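Local coordinates for uncharacterized protein (Parabacteroides distasonis, PDB 3LM3), which is of unknown function but is thought to be a glycoside hydrolase or deacetylase, from its kinship with carbohydrate-active enzyme families, at residues E90-V95 with S135-N140; G237-R242 with P246-K251. All blocks are in the same frame, centred on the assembly; numbering follows the deposited sequence. Where two conformers were deposited one is given.

Contact 1 of 2, residues E90-V95 with S135-N140; sequences EIRDYV and SKMVGN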
loop_
_atom_site.group_PDB
_atom_site.type_symbol
_atom_site.label_atom_id
_atom_site.label_comp_id
_atom_site.label_asym_id
_atom_site.label_seq_id
_atom_site.Cartn_x
_atom_site.Cartn_y
_atom_site.Cartn_z
ATOM N N GLU A 90 5.169 27.670 -2.470
ATOM C CA GLU A 90 6.373 27.420 -1.672
ATOM C C GLU A 90 6.629 25.936 -1.475
ATOM O O GLU A 90 7.766 25.457 -1.559
ATOM C CB GLU A 90 6.292 28.099 -0.297
ATOM C CG GLU A 90 6.367 29.617 -0.327
ATOM C CD GLU A 90 6.198 30.248 1.060
ATOM O OE1 GLU A 90 5.556 29.663 1.974
ATOM O OE2 GLU A 90 6.698 31.361 1.240
ATOM N N ILE A 91 5.573 25.180 -1.208
ATOM C CA ILE A 91 5.712 23.740 -1.059
ATOM C C ILE A 91 6.160 23.102 -2.369
ATOM O O ILE A 91 7.057 22.239 -2.363
ATOM C CB ILE A 91 4.402 23.086 -0.537
ATOM C CG1 ILE A 91 4.203 23.475 0.920
ATOM C CG2 ILE A 91 4.462 21.585 -0.697
ATOM C CD1 ILE A 91 2.742 23.233 1.419
ATOM N N ARG A 92 5.562 23.477 -3.496
ATOM C CA ARG A 92 6.001 22.927 -4.764
ATOM C C ARG A 92 7.494 23.254 -5.018
ATOM O O ARG A 92 8.257 22.385 -5.441
ATOM C CB ARG A 92 5.141 23.397 -5.946
ATOM C CG ARG A 92 3.724 22.776 -5.975
ATOM C CD ARG A 92 2.971 23.081 -7.241
ATOM N NE ARG A 92 2.790 24.501 -7.452
ATOM C CZ ARG A 92 1.750 25.220 -7.018
ATOM N NH1 ARG A 92 0.760 24.675 -6.319
ATOM N NH2 ARG A 92 1.711 26.501 -7.276
ATOM N N ASP A 93 7.916 24.487 -4.763
ATOM C CA ASP A 93 9.306 24.882 -4.994
ATOM C C ASP A 93 10.237 24.038 -4.126
ATOM O O ASP A 93 11.274 23.575 -4.599
ATOM C CB ASP A 93 9.539 26.376 -4.703
ATOM C CG ASP A 93 8.921 27.310 -5.736
ATOM O OD1 ASP A 93 8.497 26.882 -6.826
ATOM O OD2 ASP A 93 8.889 28.517 -5.429
ATOM N N TYR A 94 9.854 23.806 -2.877
ATOM C CA TYR A 94 10.676 23.015 -1.973
ATOM C C TYR A 94 10.765 21.570 -2.434
ATOM O O TYR A 94 11.828 20.945 -2.417
ATOM C CB TYR A 94 10.095 23.072 -0.552
ATOM C CG TYR A 94 10.776 22.133 0.423
ATOM C CD1 TYR A 94 12.039 22.411 0.904
ATOM C CD2 TYR A 94 10.190 20.960 0.820
ATOM C CE1 TYR A 94 12.675 21.551 1.770
ATOM C CE2 TYR A 94 10.813 20.111 1.689
ATOM C CZ TYR A 94 12.059 20.405 2.150
ATOM O OH TYR A 94 12.706 19.534 3.013
ATOM N N VAL A 95 9.654 21.018 -2.872
ATOM C CA VAL A 95 9.644 19.659 -3.361
ATOM C C VAL A 95 10.524 19.500 -4.623
ATOM O O VAL A 95 11.233 18.501 -4.791
ATOM C CB VAL A 95 8.193 19.175 -3.607
ATOM C CG1 VAL A 95 8.193 17.943 -4.449
ATOM C CG2 VAL A 95 7.506 18.915 -2.259
ATOM N N SER A 135 6.014 17.343 -14.808
ATOM C CA SER A 135 7.180 17.388 -15.680
ATOM C C SER A 135 7.657 18.817 -15.860
ATOM O O SER A 135 8.873 19.083 -15.790
ATOM C CB SER A 135 6.835 16.763 -17.039
ATOM O OG SER A 135 8.011 16.523 -17.764
ATOM N N LYS A 136 6.721 19.732 -16.054
ATOM C CA LYS A 136 7.079 21.136 -16.250
ATOM C C LYS A 136 7.562 21.781 -14.973
ATOM O O LYS A 136 8.475 22.602 -14.993
ATOM C CB LYS A 136 5.923 21.918 -16.858
ATOM C CG LYS A 136 5.708 21.624 -18.353
HETATM N N MSE A 137 6.984 21.390 -13.838
HETATM C CA MSE A 137 7.329 21.869 -12.485
HETATM C C MSE A 137 8.778 21.538 -12.161
HETATM O O MSE A 137 9.557 22.368 -11.701
HETATM C CB MSE A 137 6.373 21.185 -11.462
HETATM C CG MSE A 137 6.585 21.440 -9.974
HETATM SE SE MSE A 137 5.325 20.382 -8.891
HETATM C CE MSE A 137 6.464 20.088 -7.339
ATOM N N VAL A 138 9.114 20.265 -12.341
ATOM C CA VAL A 138 10.448 19.775 -11.980
ATOM C C VAL A 138 11.449 20.214 -13.046
ATOM O O VAL A 138 12.592 20.546 -12.729
ATOM C CB VAL A 138 10.474 18.250 -11.784
ATOM C CG1 VAL A 138 11.942 17.725 -11.598
ATOM C CG2 VAL A 138 9.605 17.881 -10.604
ATOM N N GLY A 139 11.001 20.199 -14.296
ATOM C CA GLY A 139 11.763 20.658 -15.413
ATOM C C GLY A 139 12.680 19.569 -15.925
ATOM O O GLY A 139 12.767 18.452 -15.395
ATOM N N ASN A 140 13.307 19.906 -17.032
ATOM C CA ASN A 140 14.320 19.120 -17.691
ATOM C C ASN A 140 13.922 17.668 -17.980
ATOM O O ASN A 140 14.700 16.729 -17.940
ATOM C CB ASN A 140 15.627 19.359 -16.960
ATOM C CG ASN A 140 16.012 20.844 -17.009
ATOM O OD1 ASN A 140 16.258 21.368 -18.089
ATOM N ND2 ASN A 140 15.973 21.536 -15.863
#
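Met137, a selenomethionine, is stretched by its first two torsions toward Arg92 and Val95. CG lies anti to the backbone N (chi1 176°), and SE lies anti to CA (chi2 -177°). Arg92 meets it with CB, CG and CD, the stem of its side chain. The two side chains cross at about a right angle. Arg92 CD is 3.9 Å from Met137 SE, and Arg92 CG is slightly farther from the selenium. The terminal methyl reaches past the stem to the helix backbone: Met137 CE is 3.8 Å from Arg92 CB and 3.5 Å from Arg92 O. Val95, one turn further along the helix, adds an apolar touch from CG1 to Met137 CE at 4.0 Å. Met137 was deposited in two conformers, and these contacts belong to one of them. The other may not make the same touches, so the exact distances are tentative. The contact between the segments is small and carried by van der Waals touches, with 140 Å² buried in all. The guanidinium of Arg92 has its partners elsewhere. A bend at chi3 turns the chain, and NH1 donates to the backbone oxygens of Ala80 and Asp83. The helix that carries Met137 ends just beyond it. Gly139 N still bonds to Ser135 O at 2.8 Å, but Gly139 itself has positive phi, which favours glycine. The contact joins helix 86-102 to the last turn of helix 120-138. Helix 86-102 is the connecting helix of a beta-alpha-beta crossover between the parallel strands 73-76 and 105-108. Val95 and Met137 both pack against these strands, each touching Phe76 and Val106, while Val95 also reaches Trp74 and Met137 packs on Val96.

Contact 2 of 2, residues G237-R242 with P246-K251; sequences GYNSRR and PIETYK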
loop_
_atom_site.group_PDB
_atom_site.type_symbol
_atom_site.label_atom_id
_atom_site.label_comp_id
_atom_site.label_asym_id
_atom_site.label_seq_id
_atom_site.Cartn_x
_atom_site.Cartn_y
_atom_site.Cartn_z
ATOM N N GLY A 237 -8.696 -0.860 21.464
ATOM C CA GLY A 237 -9.609 -1.216 20.393
ATOM C C GLY A 237 -9.090 -2.224 19.396
ATOM O O GLY A 237 -8.029 -2.839 19.589
ATOM N N TYR A 238 -9.810 -2.363 18.297
ATOM C CA TYR A 238 -9.260 -3.022 17.121
ATOM C C TYR A 238 -9.345 -2.108 15.914
ATOM O O TYR A 238 -10.185 -1.202 15.862
ATOM C CB TYR A 238 -9.918 -4.393 16.854
ATOM C CG TYR A 238 -11.285 -4.376 16.205
ATOM C CD1 TYR A 238 -11.431 -4.312 14.838
ATOM C CD2 TYR A 238 -12.416 -4.446 16.974
ATOM C CE1 TYR A 238 -12.716 -4.306 14.250
ATOM C CE2 TYR A 238 -13.685 -4.471 16.411
ATOM C CZ TYR A 238 -13.828 -4.376 15.059
ATOM O OH TYR A 238 -15.116 -4.425 14.501
ATOM N N ASN A 239 -8.436 -2.306 14.960
ATOM C CA ASN A 239 -8.398 -1.459 13.808
ATOM C C ASN A 239 -7.791 -2.211 12.658
ATOM O O ASN A 239 -6.613 -2.593 12.690
ATOM C CB ASN A 239 -7.663 -0.149 14.091
ATOM C CG ASN A 239 -7.848 0.872 13.006
ATOM O OD1 ASN A 239 -7.642 0.594 11.833
ATOM N ND2 ASN A 239 -8.262 2.098 13.400
ATOM N N SER A 240 -8.608 -2.451 11.631
ATOM C CA SER A 240 -8.162 -3.221 10.472
ATOM C C SER A 240 -7.085 -2.570 9.600
ATOM O O SER A 240 -6.549 -3.226 8.707
ATOM C CB SER A 240 -9.358 -3.560 9.602
ATOM O OG SER A 240 -9.866 -2.396 9.033
ATOM N N ARG A 241 -6.730 -1.315 9.896
ATOM C CA ARG A 241 -5.657 -0.622 9.179
ATOM C C ARG A 241 -4.377 -0.479 9.956
ATOM O O ARG A 241 -3.458 0.241 9.546
ATOM C CB ARG A 241 -6.138 0.758 8.722
ATOM C CG ARG A 241 -7.307 0.714 7.755
ATOM C CD ARG A 241 -7.004 -0.126 6.511
ATOM N NE ARG A 241 -5.823 0.391 5.836
ATOM C CZ ARG A 241 -5.160 -0.228 4.867
ATOM N NH1 ARG A 241 -5.539 -1.439 4.460
ATOM N NH2 ARG A 241 -4.107 0.389 4.327
ATOM N N ARG A 242 -4.267 -1.216 11.063
ATOM C CA ARG A 242 -3.054 -1.175 11.861
ATOM C C ARG A 242 -1.873 -1.955 11.250
ATOM O O ARG A 242 -1.980 -3.145 10.901
ATOM C CB ARG A 242 -3.349 -1.699 13.255
ATOM C CG ARG A 242 -2.149 -1.627 14.170
ATOM C CD ARG A 242 -2.586 -1.685 15.639
ATOM N NE ARG A 242 -3.206 -0.425 16.030
ATOM C CZ ARG A 242 -4.483 -0.229 16.372
ATOM N NH1 ARG A 242 -5.354 -1.221 16.476
ATOM N NH2 ARG A 242 -4.911 0.996 16.652
ATOM N N PRO A 246 1.233 5.619 10.751
ATOM C CA PRO A 246 1.342 6.317 12.009
ATOM C C PRO A 246 0.032 6.589 12.767
ATOM O O PRO A 246 0.053 6.672 13.986
ATOM C CB PRO A 246 2.006 7.653 11.600
ATOM C CG PRO A 246 1.651 7.808 10.166
ATOM C CD PRO A 246 1.723 6.431 9.613
ATOM N N ILE A 247 -1.089 6.720 12.064
ATOM C CA ILE A 247 -2.367 7.073 12.710
ATOM C C ILE A 247 -2.743 6.056 13.787
ATOM O O ILE A 247 -3.102 6.415 14.923
ATOM C CB ILE A 247 -3.495 7.214 11.670
ATOM C CG1 ILE A 247 -3.279 8.499 10.850
ATOM C CG2 ILE A 247 -4.893 7.195 12.337
ATOM C CD1 ILE A 247 -3.326 9.812 11.660
ATOM N N GLU A 248 -2.652 4.775 13.435
ATOM C CA GLU A 248 -3.108 3.696 14.310
ATOM C C GLU A 248 -2.052 3.219 15.296
ATOM O O GLU A 248 -2.307 2.308 16.102
ATOM C CB GLU A 248 -3.604 2.513 13.473
ATOM C CG GLU A 248 -4.734 2.842 12.541
ATOM C CD GLU A 248 -4.352 3.507 11.241
ATOM O OE1 GLU A 248 -3.160 3.569 10.904
ATOM O OE2 GLU A 248 -5.307 3.982 10.554
ATOM N N THR A 249 -0.862 3.827 15.241
ATOM C CA THR A 249 0.270 3.390 16.053
ATOM C C THR A 249 0.861 4.572 16.824
ATOM O O THR A 249 0.431 4.862 17.937
ATOM C CB THR A 249 1.337 2.647 15.200
ATOM O OG1 THR A 249 1.828 3.507 14.148
ATOM C CG2 THR A 249 0.746 1.372 14.612
ATOM N N TYR A 250 1.826 5.283 16.243
ATOM C CA TYR A 250 2.419 6.431 16.908
ATOM C C TYR A 250 1.389 7.414 17.494
ATOM O O TYR A 250 1.516 7.835 18.654
ATOM C CB TYR A 250 3.344 7.191 15.947
ATOM C CG TYR A 250 4.583 6.410 15.592
ATOM C CD1 TYR A 250 5.587 6.206 16.521
ATOM C CD2 TYR A 250 4.773 5.898 14.314
ATOM C CE1 TYR A 250 6.710 5.465 16.196
ATOM C CE2 TYR A 250 5.929 5.149 13.985
ATOM C CZ TYR A 250 6.884 4.944 14.916
ATOM O OH TYR A 250 7.972 4.174 14.566
ATOM N N LYS A 251 0.374 7.765 16.715
ATOM C CA LYS A 251 -0.656 8.713 17.166
ATOM C C LYS A 251 -1.634 8.008 18.111
ATOM O O LYS A 251 -1.766 8.401 19.255
ATOM C CB LYS A 251 -1.337 9.343 15.965
ATOM C CG LYS A 251 -2.190 10.566 16.261
ATOM C CD LYS A 251 -3.535 10.245 16.840
ATOM C CE LYS A 251 -4.501 9.526 15.914
ATOM N NZ LYS A 251 -5.895 9.490 16.536
HETATM O O HOH W 1 -7.919 4.126 11.268
HETATM O O HOH W 2 -2.367 2.679 8.300
#
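Glu248 O is gripped by two nitrogens of Arg242. Arg242 NE donates to Glu248 O at 2.9 Å and Arg242 NH2 at 3.0 Å. The oxygen lies in the guanidinium plane, at the edge shared by NE and NH2. Arg242 NH1 forms a salt bridge with Asp352, whose other oxygen accepts from Asn239 N. With an alanine in place of Arg242, Glu248 O would probably lose both these donors and Asp352 its charged mate.

The Glu248 carboxylate is held through water instead. One water donates to Glu248 OE2 at 2.7 Å and accepts from Asn239 ND2. A second donates to Glu248 OE1 and to Arg241 O. Glu248 CG packs 3.7 Å from Asn239 CG, with the amide and carboxylate planes 67° apart. Asn239 OD1 accepts from Arg241 N at 2.9 Å, an Asx turn within the type I turn 239-242.

The contact fastens this loop to helix 247-253, where Lys251 N bonds to Pro246 O in a pi-type turn. Helix 255-277 covers Arg242 and Thr249 through Glu261, and helix 290-294 packs on Pro246 and Ile247.

Overall arrangement
Both contacts lie in the DUF3863 region, with centres 33 Å apart and nearest atoms about 18 Å apart. They share no helix or strand. Contact 1 is peripheral and partly buried, about 25 Å from the centre of the chain. It joins two helices distant in sequence, over strands of the parallel sheet. Contact 2 lies about 15 Å from that centre and is mostly buried. It is local, joining a loop to the helix that follows it closely in the chain. The chemistry differs as well. Contact 1 is van der Waals packing between helices, whereas contact 2 joins polar groups by direct hydrogen bonds and bridging waters.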